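Local coordinates for uncharacterized protein MJ0690 (Methanocaldococcus jannaschii, PDB 3K32) that is of unknown function but, as a predicted subunit of a tRNA methyltransferase with a HUP-like fold, may bind a nucleotide, at residues M7-L12 and V24-L29; F40-S45 and R174-E179; I63-K68 and L95-D100; M76-K81 and K178-S183. All coordinates share one frame; numbering follows the deposited sequence.

The four contacts run through one alpha/beta domain. Contact 1 packs strand 8-12, in the middle of the parallel sheet, under helix 17-28. Contact 3 joins the end of the outermost strand 59-64 to helix 84-98 and meets contact 1 where L12 touches L95; their centres are about 20 Å apart. Contacts 2 and 4 both use helix 169-180 and share K178 and E179, with centres about 12 Å apart. The salt bridge from R67 to E179 ties contact 3 to this pair. Along the chain contact 1 closes first, and contact 3 is nested inside the loop closed by contact 2. Contacts 2 and 4 join the late helix 169-180 to the loop 40-45 and to the end of helix 68-80.

Contact 1 of 4, residues M7-L12 and V24-L29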
# COMPACT_ATOMS: atom_id res chain seq x y z
N MSE B 7 5.94 16.01 -10.13
CA MSE B 7 4.72 16.14 -9.34
C MSE B 7 5.00 16.23 -7.83
O MSE B 7 5.56 15.32 -7.23
CB MSE B 7 3.81 14.96 -9.66
CG MSE B 7 2.43 15.01 -9.06
SE MSE B 7 1.20 16.01 -10.15
CE MSE B 7 1.70 15.35 -11.92
N ASP B 8 4.59 17.33 -7.21
CA ASP B 8 4.71 17.46 -5.77
C ASP B 8 3.73 16.53 -5.02
O ASP B 8 2.69 16.14 -5.54
CB ASP B 8 4.49 18.91 -5.32
CG ASP B 8 5.63 19.84 -5.72
OD1 ASP B 8 6.73 19.34 -6.05
OD2 ASP B 8 5.43 21.08 -5.70
N VAL B 9 4.09 16.17 -3.80
CA VAL B 9 3.16 15.53 -2.89
C VAL B 9 3.50 15.90 -1.46
O VAL B 9 4.66 15.99 -1.08
CB VAL B 9 3.19 14.01 -3.04
CG1 VAL B 9 4.61 13.50 -2.96
CG2 VAL B 9 2.33 13.40 -1.96
N HIS B 10 2.48 16.12 -0.66
CA HIS B 10 2.70 16.59 0.70
C HIS B 10 2.46 15.46 1.68
O HIS B 10 1.36 14.91 1.77
CB HIS B 10 1.85 17.84 0.97
CG HIS B 10 2.26 19.02 0.14
ND1 HIS B 10 1.80 19.22 -1.14
CD2 HIS B 10 3.13 20.03 0.40
CE1 HIS B 10 2.35 20.32 -1.63
NE2 HIS B 10 3.16 20.82 -0.73
N VAL B 11 3.51 15.10 2.41
CA VAL B 11 3.53 13.89 3.21
C VAL B 11 3.52 14.20 4.71
O VAL B 11 4.50 14.69 5.25
CB VAL B 11 4.81 13.10 2.94
CG1 VAL B 11 4.73 11.72 3.59
CG2 VAL B 11 5.07 12.98 1.45
N LEU B 12 2.41 13.90 5.37
CA LEU B 12 2.40 13.93 6.82
C LEU B 12 3.55 13.07 7.29
O LEU B 12 3.73 11.95 6.82
CB LEU B 12 1.08 13.41 7.36
CG LEU B 12 -0.03 14.46 7.22
CD1 LEU B 12 -1.40 13.81 7.16
CD2 LEU B 12 0.07 15.45 8.39
N VAL B 24 10.52 7.96 1.19
CA VAL B 24 11.43 7.29 0.29
C VAL B 24 10.73 6.62 -0.88
O VAL B 24 11.17 6.69 -2.01
CB VAL B 24 12.24 6.22 1.06
CG1 VAL B 24 13.08 5.39 0.09
CG2 VAL B 24 13.11 6.89 2.10
N ILE B 25 9.63 5.96 -0.61
CA ILE B 25 8.91 5.34 -1.69
C ILE B 25 8.36 6.38 -2.66
O ILE B 25 8.55 6.26 -3.87
CB ILE B 25 7.81 4.43 -1.16
CG1 ILE B 25 8.47 3.27 -0.42
CG2 ILE B 25 6.91 3.94 -2.29
CD1 ILE B 25 7.49 2.39 0.34
N LEU B 26 7.70 7.41 -2.13
CA LEU B 26 7.17 8.46 -2.99
C LEU B 26 8.28 8.98 -3.90
O LEU B 26 8.09 9.14 -5.12
CB LEU B 26 6.58 9.60 -2.15
CG LEU B 26 5.06 9.62 -1.85
CD1 LEU B 26 4.27 8.41 -2.40
CD2 LEU B 26 4.78 9.83 -0.37
N LYS B 27 9.46 9.21 -3.31
CA LYS B 27 10.60 9.71 -4.06
C LYS B 27 11.05 8.72 -5.14
O LYS B 27 11.42 9.12 -6.23
CB LYS B 27 11.76 10.10 -3.16
CG LYS B 27 12.97 10.53 -3.95
CD LYS B 27 13.98 11.30 -3.10
CE LYS B 27 15.20 11.72 -3.93
NZ LYS B 27 14.81 12.36 -5.23
N LYS B 28 11.01 7.43 -4.81
CA LYS B 28 11.33 6.38 -5.77
C LYS B 28 10.41 6.47 -6.98
O LYS B 28 10.83 6.24 -8.10
CB LYS B 28 11.18 4.99 -5.14
CG LYS B 28 12.13 4.72 -3.97
CD LYS B 28 13.55 4.86 -4.39
CE LYS B 28 14.49 4.12 -3.44
NZ LYS B 28 15.90 4.11 -3.96
N LEU B 29 9.14 6.80 -6.74
CA LEU B 29 8.16 6.84 -7.82
C LEU B 29 8.19 8.12 -8.66
O LEU B 29 7.38 8.30 -9.57
CB LEU B 29 6.75 6.60 -7.26
CG LEU B 29 6.61 5.28 -6.51
CD1 LEU B 29 5.26 5.18 -5.82
CD2 LEU B 29 6.83 4.08 -7.44
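V9 on strand 8-12 and L26 on helix 17-28 mark the nearest approach of the two backbones, with V9 CA 8.1 Å from L26 CA. The helix keeps its regular bonding here, K28 N giving to V24 O at 2.9 Å, and presents L26 to the strand. V9 and V11, two residues apart on the strand, send their CB atoms toward the helix, whereas H10 between them faces the opposite side of the sheet. L26 is received by both valines. Its CD2 meets V11 CG2 at 3.6 Å, the two side chains reaching toward each other end to end; chi1 -171° sets V11 CG1 anti to the backbone nitrogen, which leaves CG2, beside that nitrogen and anti to the carbonyl carbon, to meet the leucine. V9 approaches differently, crossing the leucine at about a right angle with CG1 4.1 Å from L26 CG. The leucine's own torsions lie away from the usual staggered values (chi2 3°), which brings CD1 close to eclipsing CA. No hydrogen bond spans the contact: the union is apolar and all three side chains are buried. Strand 8-12, helix 17-28 and strand 32-39 form the first beta-alpha-beta crossover of the HUP-type fold, and the loop and first helical turn after strand 8-12 carry an SGGKDS sequence resembling the PP-loop of ATP pyrophosphatases. V9 also rests on I104 and A106 of strand 104-106, and L26 on A106 and P137. Beyond the helix lies the second subunit, whose L29 packs on I25, while on the other sheet face L12 meets helix 84-98.

Contact 2 of 4, residues F40-S45 and R174-E179; sequences FGVIPS and RHILKE
The loop that leaves strand 32-39 at its C-terminal end, the edge of the sheet where Rossmann-like folds usually form their binding sites, lays V42 and I43 against H175 and I176 of helix 169-180. I43 sits over one face of the imidazole: its CG2 is 3.5 Å from the centroid of the H175 ring and only 6° off the ring normal, a CH-pi contact placed almost on centre. The second branch of I43 reaches the same ring, with CD1 3.8 Å from H175 CD2. The ring is brought there by a first torsion that sets CG anti to the helix backbone nitrogen (chi1 -160°). V42 comes in obliquely and slides past the histidine in the opposite direction, its CG1 3.5 Å from H175 ND1. The other methyl of V42 crosses I176 at about a right angle, CG2 lying 4.0 Å from both I176 CG1 and I176 CD1. Further along, the chain bends through an inverse gamma turn centred on P44. E172, one turn earlier on the helix, holds the loop backbone by accepting from F40 N and I43 N. A serine in place of H175 would remove the ring, and I43 CG2 would probably be left without the flat surface beneath it and V42 CG1 without its contact to ND1. No hydrogen bond joins the side chains across the contact: H175 offers its pi face to aliphatic groups, while E172 of the same helix, together with N39, supplies hydrogen bonds to the loop backbone.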
# COMPACT_ATOMS: atom_id res chain seq x y z
N PHE B 40 0.40 21.83 17.20
CA PHE B 40 -0.83 22.42 17.73
C PHE B 40 -0.55 23.54 18.72
O PHE B 40 -1.46 23.97 19.43
CB PHE B 40 -1.71 21.37 18.41
CG PHE B 40 -2.21 20.29 17.50
CD1 PHE B 40 -1.55 19.07 17.41
CD2 PHE B 40 -3.37 20.48 16.75
CE1 PHE B 40 -2.02 18.05 16.58
CE2 PHE B 40 -3.87 19.45 15.92
CZ PHE B 40 -3.18 18.24 15.84
N GLY B 41 0.71 23.99 18.78
CA GLY B 41 1.11 25.07 19.65
C GLY B 41 1.28 24.72 21.13
O GLY B 41 1.55 25.60 21.94
N VAL B 42 1.12 23.45 21.47
CA VAL B 42 1.31 22.97 22.83
C VAL B 42 2.81 22.90 23.15
O VAL B 42 3.30 23.67 23.97
CB VAL B 42 0.66 21.57 23.04
CG1 VAL B 42 1.02 21.02 24.40
CG2 VAL B 42 -0.85 21.66 22.90
N ILE B 43 3.51 21.96 22.50
CA ILE B 43 4.97 21.85 22.63
C ILE B 43 5.66 21.56 21.28
O ILE B 43 5.03 21.07 20.34
CB ILE B 43 5.40 20.80 23.70
CG1 ILE B 43 4.88 19.39 23.34
CG2 ILE B 43 4.93 21.20 25.09
CD1 ILE B 43 5.31 18.29 24.36
N PRO B 44 6.96 21.88 21.18
CA PRO B 44 7.69 21.71 19.92
C PRO B 44 8.07 20.25 19.63
O PRO B 44 9.21 19.97 19.28
CB PRO B 44 8.94 22.57 20.14
CG PRO B 44 9.14 22.55 21.61
CD PRO B 44 7.76 22.58 22.20
N SER B 45 7.11 19.35 19.73
CA SER B 45 7.37 17.93 19.54
C SER B 45 7.81 17.56 18.12
O SER B 45 8.11 16.40 17.84
CB SER B 45 6.14 17.10 19.96
OG SER B 45 5.03 17.31 19.08
N ARG B 174 -0.30 13.90 24.96
CA ARG B 174 0.26 13.50 26.23
C ARG B 174 0.42 14.72 27.13
O ARG B 174 0.05 14.71 28.31
CB ARG B 174 1.61 12.83 25.99
CG ARG B 174 1.89 11.62 26.87
CD ARG B 174 2.98 10.74 26.26
NE ARG B 174 4.15 10.62 27.13
CZ ARG B 174 5.09 9.69 27.00
NH1 ARG B 174 5.01 8.78 26.04
NH2 ARG B 174 6.12 9.66 27.84
N HIS B 175 0.95 15.80 26.55
CA HIS B 175 1.24 16.99 27.33
C HIS B 175 -0.01 17.60 27.95
O HIS B 175 -0.02 17.96 29.13
CB HIS B 175 1.94 18.02 26.47
CG HIS B 175 2.69 19.04 27.26
ND1 HIS B 175 2.17 20.28 27.57
CD2 HIS B 175 3.92 18.99 27.83
CE1 HIS B 175 3.04 20.96 28.29
NE2 HIS B 175 4.12 20.20 28.46
N ILE B 176 -1.06 17.74 27.15
CA ILE B 176 -2.31 18.30 27.65
C ILE B 176 -2.79 17.45 28.83
O ILE B 176 -3.25 17.98 29.83
CB ILE B 176 -3.40 18.39 26.56
CG1 ILE B 176 -2.94 19.32 25.43
CG2 ILE B 176 -4.71 18.90 27.13
CD1 ILE B 176 -3.93 19.47 24.31
N LEU B 177 -2.64 16.14 28.70
CA LEU B 177 -3.11 15.22 29.74
C LEU B 177 -2.38 15.47 31.06
O LEU B 177 -3.00 15.51 32.12
CB LEU B 177 -2.95 13.77 29.30
CG LEU B 177 -3.84 13.39 28.13
CD1 LEU B 177 -3.49 12.01 27.57
CD2 LEU B 177 -5.30 13.45 28.54
N LYS B 178 -1.07 15.67 30.97
CA LYS B 178 -0.30 16.04 32.14
C LYS B 178 -0.86 17.32 32.76
O LYS B 178 -1.34 17.30 33.90
CB LYS B 178 1.18 16.20 31.80
CG LYS B 178 1.92 14.86 31.73
CD LYS B 178 3.44 15.05 31.70
CE LYS B 178 4.01 14.91 30.29
NZ LYS B 178 4.11 13.48 29.86
N GLU B 179 -0.83 18.43 32.02
CA GLU B 179 -1.35 19.69 32.52
C GLU B 179 -2.65 19.45 33.26
O GLU B 179 -2.94 20.11 34.26
CB GLU B 179 -1.63 20.67 31.38
CG GLU B 179 -0.41 21.33 30.78
CD GLU B 179 -0.76 22.17 29.57
OE1 GLU B 179 -1.97 22.36 29.31
OE2 GLU B 179 0.16 22.65 28.88

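Contact 3 of 4, residues I63-K68 and L95-D100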
# COMPACT_ATOMS: atom_id res chain seq x y z
N ILE B 63 3.30 22.71 10.09
CA ILE B 63 2.03 23.37 9.95
C ILE B 63 1.34 23.45 11.31
O ILE B 63 1.10 22.43 11.98
CB ILE B 63 1.17 22.56 9.00
CG1 ILE B 63 1.83 22.54 7.63
CG2 ILE B 63 -0.25 23.12 8.95
CD1 ILE B 63 0.97 22.01 6.55
N THR B 64 1.01 24.66 11.73
CA THR B 64 0.40 24.87 13.03
C THR B 64 -1.13 24.87 12.92
O THR B 64 -1.71 25.63 12.14
CB THR B 64 0.91 26.17 13.67
OG1 THR B 64 2.34 26.16 13.65
CG2 THR B 64 0.42 26.30 15.10
N LEU B 65 -1.77 24.00 13.70
CA LEU B 65 -3.23 23.89 13.69
C LEU B 65 -3.81 24.31 15.04
O LEU B 65 -3.08 24.43 16.02
CB LEU B 65 -3.66 22.46 13.34
CG LEU B 65 -3.94 22.23 11.84
CD1 LEU B 65 -3.11 23.12 10.94
CD2 LEU B 65 -3.78 20.78 11.46
N ASP B 66 -5.12 24.54 15.08
CA ASP B 66 -5.79 24.98 16.30
C ASP B 66 -5.64 23.94 17.43
O ASP B 66 -5.89 22.74 17.23
CB ASP B 66 -7.26 25.29 16.03
CG ASP B 66 -7.95 26.01 17.18
OD1 ASP B 66 -7.88 25.54 18.35
OD2 ASP B 66 -8.58 27.06 16.92
N ARG B 67 -5.25 24.42 18.61
CA ARG B 67 -5.00 23.57 19.77
C ARG B 67 -6.25 22.82 20.26
O ARG B 67 -6.16 21.88 21.04
CB ARG B 67 -4.43 24.42 20.90
CG ARG B 67 -4.34 23.71 22.24
CD ARG B 67 -4.09 24.66 23.39
NE ARG B 67 -3.97 23.91 24.64
CZ ARG B 67 -2.88 23.86 25.39
NH1 ARG B 67 -1.79 24.54 25.05
NH2 ARG B 67 -2.88 23.12 26.49
N LYS B 68 -7.42 23.25 19.80
CA LYS B 68 -8.68 22.64 20.23
C LYS B 68 -8.81 21.22 19.68
O LYS B 68 -9.55 20.40 20.24
CB LYS B 68 -9.85 23.49 19.75
CG LYS B 68 -9.95 23.59 18.23
CD LYS B 68 -11.33 23.21 17.71
CE LYS B 68 -11.89 24.28 16.78
NZ LYS B 68 -12.04 25.60 17.47
N LEU B 95 -6.42 15.64 7.95
CA LEU B 95 -6.63 15.44 6.51
C LEU B 95 -7.65 16.41 5.86
O LEU B 95 -7.37 16.97 4.79
CB LEU B 95 -6.94 13.97 6.20
CG LEU B 95 -5.71 13.04 6.31
CD1 LEU B 95 -6.09 11.56 6.21
CD2 LEU B 95 -4.68 13.37 5.27
N GLU B 96 -8.80 16.63 6.49
CA GLU B 96 -9.81 17.56 5.96
C GLU B 96 -9.24 18.96 5.77
O GLU B 96 -9.47 19.60 4.75
CB GLU B 96 -11.02 17.70 6.89
CG GLU B 96 -11.86 16.48 7.03
CD GLU B 96 -12.62 16.13 5.78
OE1 GLU B 96 -13.21 17.03 5.15
OE2 GLU B 96 -12.64 14.93 5.42
N ILE B 97 -8.52 19.43 6.79
CA ILE B 97 -7.91 20.75 6.75
C ILE B 97 -6.83 20.83 5.67
O ILE B 97 -6.82 21.75 4.86
CB ILE B 97 -7.28 21.12 8.11
CG1 ILE B 97 -8.37 21.20 9.20
CG2 ILE B 97 -6.53 22.44 8.01
CD1 ILE B 97 -7.82 21.51 10.59
N LEU B 98 -5.93 19.86 5.65
CA LEU B 98 -4.83 19.87 4.70
C LEU B 98 -5.32 19.68 3.28
O LEU B 98 -4.72 20.18 2.33
CB LEU B 98 -3.79 18.81 5.08
CG LEU B 98 -2.81 19.23 6.18
CD1 LEU B 98 -2.08 20.47 5.77
CD2 LEU B 98 -3.54 19.51 7.48
N ALA B 99 -6.43 18.98 3.12
CA ALA B 99 -7.01 18.74 1.79
C ALA B 99 -7.55 20.00 1.10
O ALA B 99 -7.89 19.96 -0.07
CB ALA B 99 -8.08 17.67 1.85
N ASP B 100 -7.65 21.11 1.83
CA ASP B 100 -8.08 22.37 1.22
C ASP B 100 -6.88 23.08 0.60
O ASP B 100 -7.05 23.94 -0.26
CB ASP B 100 -8.76 23.31 2.25
CG ASP B 100 -10.14 22.81 2.69
OD1 ASP B 100 -10.89 22.28 1.85
OD2 ASP B 100 -10.49 22.95 3.88
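I63 and L98 make the tight end of this contact: I63 CD1 lies 3.5 Å from L98 CD1, the two side chains sliding past each other in opposite directions. The leucine's second torsion, chi2 -58°, helps turn CD1 toward the strand. This end also packs inward, I63 on I38 and L98 on L105, so it is continuous with the core. Two residues on, L65 meets the helix more loosely. Its CG is 4.1 Å from I97 CD1, the side chains reaching toward each other end to end, while L65 CD2 keeps 4.2 Å from L98 CD2 as they pass at a slant. L98 is the buried member of the group and I97 lies at its margin; L65 comes just past the last strand residue, though its backbone still bonds to N39. Strand 59-64 is the outermost on this side of a parallel sheet of order 3-2-1-4-5, the Rossmann-like topology of the HUP clan; from it the chain runs through helices 68-80 and 84-98 and passes over the two intervening strands to reach strand 104-106. The contact thus sets the last turn of helix 84-98 against the departing end of the edge strand, and E96 on the far flank of the helix pairs with R129 of helix 120-130. Beyond L65 the segment turns polar. D66 comes just ahead of the turn into helix 68-80 and accepts from K68 N through OD1 in a capping bond, although the placement of OD1 is doubtful. K68 NZ stays 3.8 Å from D66 OD2, a long pair at the exposed margin. R67 turns to the other side, where its guanidinium is shared by E71 and E179.

Contact 4 of 4, residues M76-K81 and K178-S183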
# COMPACT_ATOMS: atom_id res chain seq x y z
N MSE B 76 -11.32 12.82 24.63
CA MSE B 76 -11.62 11.47 24.15
C MSE B 76 -10.76 10.37 24.78
O MSE B 76 -11.25 9.29 25.10
CB MSE B 76 -11.51 11.43 22.64
CG MSE B 76 -12.45 12.39 21.96
SE MSE B 76 -12.18 12.40 20.02
CE MSE B 76 -12.60 10.55 19.72
N ILE B 77 -9.47 10.65 24.94
CA ILE B 77 -8.59 9.73 25.67
C ILE B 77 -9.14 9.52 27.08
O ILE B 77 -9.27 8.39 27.52
CB ILE B 77 -7.16 10.29 25.77
CG1 ILE B 77 -6.50 10.31 24.40
CG2 ILE B 77 -6.34 9.44 26.69
CD1 ILE B 77 -6.36 8.95 23.80
N ILE B 78 -9.47 10.60 27.77
CA ILE B 78 -9.95 10.49 29.14
C ILE B 78 -11.12 9.52 29.30
O ILE B 78 -11.36 9.03 30.40
CB ILE B 78 -10.39 11.85 29.74
CG1 ILE B 78 -9.29 12.91 29.60
CG2 ILE B 78 -10.75 11.67 31.20
CD1 ILE B 78 -8.04 12.59 30.37
N GLU B 79 -11.86 9.26 28.23
CA GLU B 79 -13.06 8.44 28.38
C GLU B 79 -12.98 7.12 27.64
O GLU B 79 -13.64 6.15 28.02
CB GLU B 79 -14.30 9.22 27.95
CG GLU B 79 -14.45 9.37 26.46
CD GLU B 79 -15.39 10.50 26.11
OE1 GLU B 79 -16.07 10.41 25.07
OE2 GLU B 79 -15.44 11.48 26.88
N HIS B 80 -12.17 7.07 26.59
CA HIS B 80 -11.94 5.80 25.93
C HIS B 80 -10.79 5.07 26.61
O HIS B 80 -10.72 3.84 26.59
CB HIS B 80 -11.69 5.98 24.44
CG HIS B 80 -12.95 6.11 23.64
ND1 HIS B 80 -13.42 7.33 23.17
CD2 HIS B 80 -13.85 5.19 23.23
CE1 HIS B 80 -14.54 7.14 22.51
NE2 HIS B 80 -14.83 5.85 22.53
N LYS B 81 -9.91 5.84 27.23
CA LYS B 81 -8.72 5.33 27.92
C LYS B 81 -7.68 4.71 26.99
O LYS B 81 -6.49 4.81 27.25
CB LYS B 81 -9.11 4.38 29.04
CG LYS B 81 -9.88 5.06 30.15
CD LYS B 81 -9.06 6.09 30.89
CE LYS B 81 -9.98 7.04 31.63
NZ LYS B 81 -9.35 7.76 32.76
N LYS B 178 -1.07 15.67 30.97
CA LYS B 178 -0.30 16.04 32.14
C LYS B 178 -0.86 17.32 32.76
O LYS B 178 -1.34 17.30 33.90
CB LYS B 178 1.18 16.20 31.80
CG LYS B 178 1.92 14.86 31.73
CD LYS B 178 3.44 15.05 31.70
CE LYS B 178 4.01 14.91 30.29
NZ LYS B 178 4.11 13.48 29.86
N GLU B 179 -0.83 18.43 32.02
CA GLU B 179 -1.35 19.69 32.52
C GLU B 179 -2.65 19.45 33.26
O GLU B 179 -2.94 20.11 34.26
CB GLU B 179 -1.63 20.67 31.38
CG GLU B 179 -0.41 21.33 30.78
CD GLU B 179 -0.76 22.17 29.57
OE1 GLU B 179 -1.97 22.36 29.31
OE2 GLU B 179 0.16 22.65 28.88
N ARG B 180 -3.42 18.51 32.74
CA ARG B 180 -4.80 18.34 33.18
C ARG B 180 -4.89 17.69 34.54
O ARG B 180 -5.94 17.73 35.19
CB ARG B 180 -5.60 17.56 32.14
CG ARG B 180 -6.18 18.45 31.05
CD ARG B 180 -6.96 17.63 30.04
NE ARG B 180 -7.61 18.45 29.04
CZ ARG B 180 -8.62 18.02 28.28
NH1 ARG B 180 -9.07 16.79 28.45
NH2 ARG B 180 -9.18 18.82 27.37
N GLY B 181 -3.79 17.10 34.98
CA GLY B 181 -3.78 16.39 36.24
C GLY B 181 -4.12 14.93 36.01
O GLY B 181 -4.58 14.24 36.91
N GLU B 182 -3.90 14.47 34.79
CA GLU B 182 -4.06 13.06 34.47
C GLU B 182 -2.73 12.35 34.63
O GLU B 182 -1.72 12.96 34.95
CB GLU B 182 -4.55 12.91 33.04
CG GLU B 182 -6.00 13.24 32.88
CD GLU B 182 -6.87 12.27 33.64
OE1 GLU B 182 -6.35 11.19 34.00
OE2 GLU B 182 -8.05 12.60 33.88
N SER B 183 -2.74 11.04 34.40
CA SER B 183 -1.49 10.30 34.38
C SER B 183 -1.31 9.64 33.02
O SER B 183 -2.07 8.76 32.64
CB SER B 183 -1.45 9.28 35.51
OG SER B 183 -1.55 9.95 36.75
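I78, near the C-terminal end of helix 68-80, comes opposite E182 with 8.3 Å between the CA atoms of I78 and E182, just where helix 169-180 stops. That second helix ends in a Schellman motif: G181 takes positive phi (91°), where a CB would be jammed against the preceding carbonyl oxygen, G181 N returns to K178 O at 2.7 Å, and E182 N probably bonds to L177 O. The turn swings E182 back toward the first helix. Helix 68-80 also closes on a residue of positive phi, K81, whose nitrogen gives to I77 O. Between the two ends lies the I78 side chain. Its CD1 presses on the aliphatic part of E182, 3.3 Å from E182 CG, and reaches along to the carboxylate, I78 CD1 being 3.5 Å from E182 OE2. The bend in the glutamate chain (chi2 -65°) folds the acid group over the isoleucine, so that I78 CG2 also faces E182 OE2 at 3.9 Å. I78 also packs on L177 of the same helix 169-180. An alanine in place of I78 would remove CG1, CG2 and CD1, and E182 CG and the carboxylate are likely to lose their apolar support, with a gap between the two helix ends. R180 comes in at a slant with its chain extended from CG to NE, and D75 and E71 of helix 68-80 hold its NH2 in salt bridges. The edge of that guanidinium then meets the isoleucine near its plane, R180 NH1 lying 4.1 Å from I78 CG1.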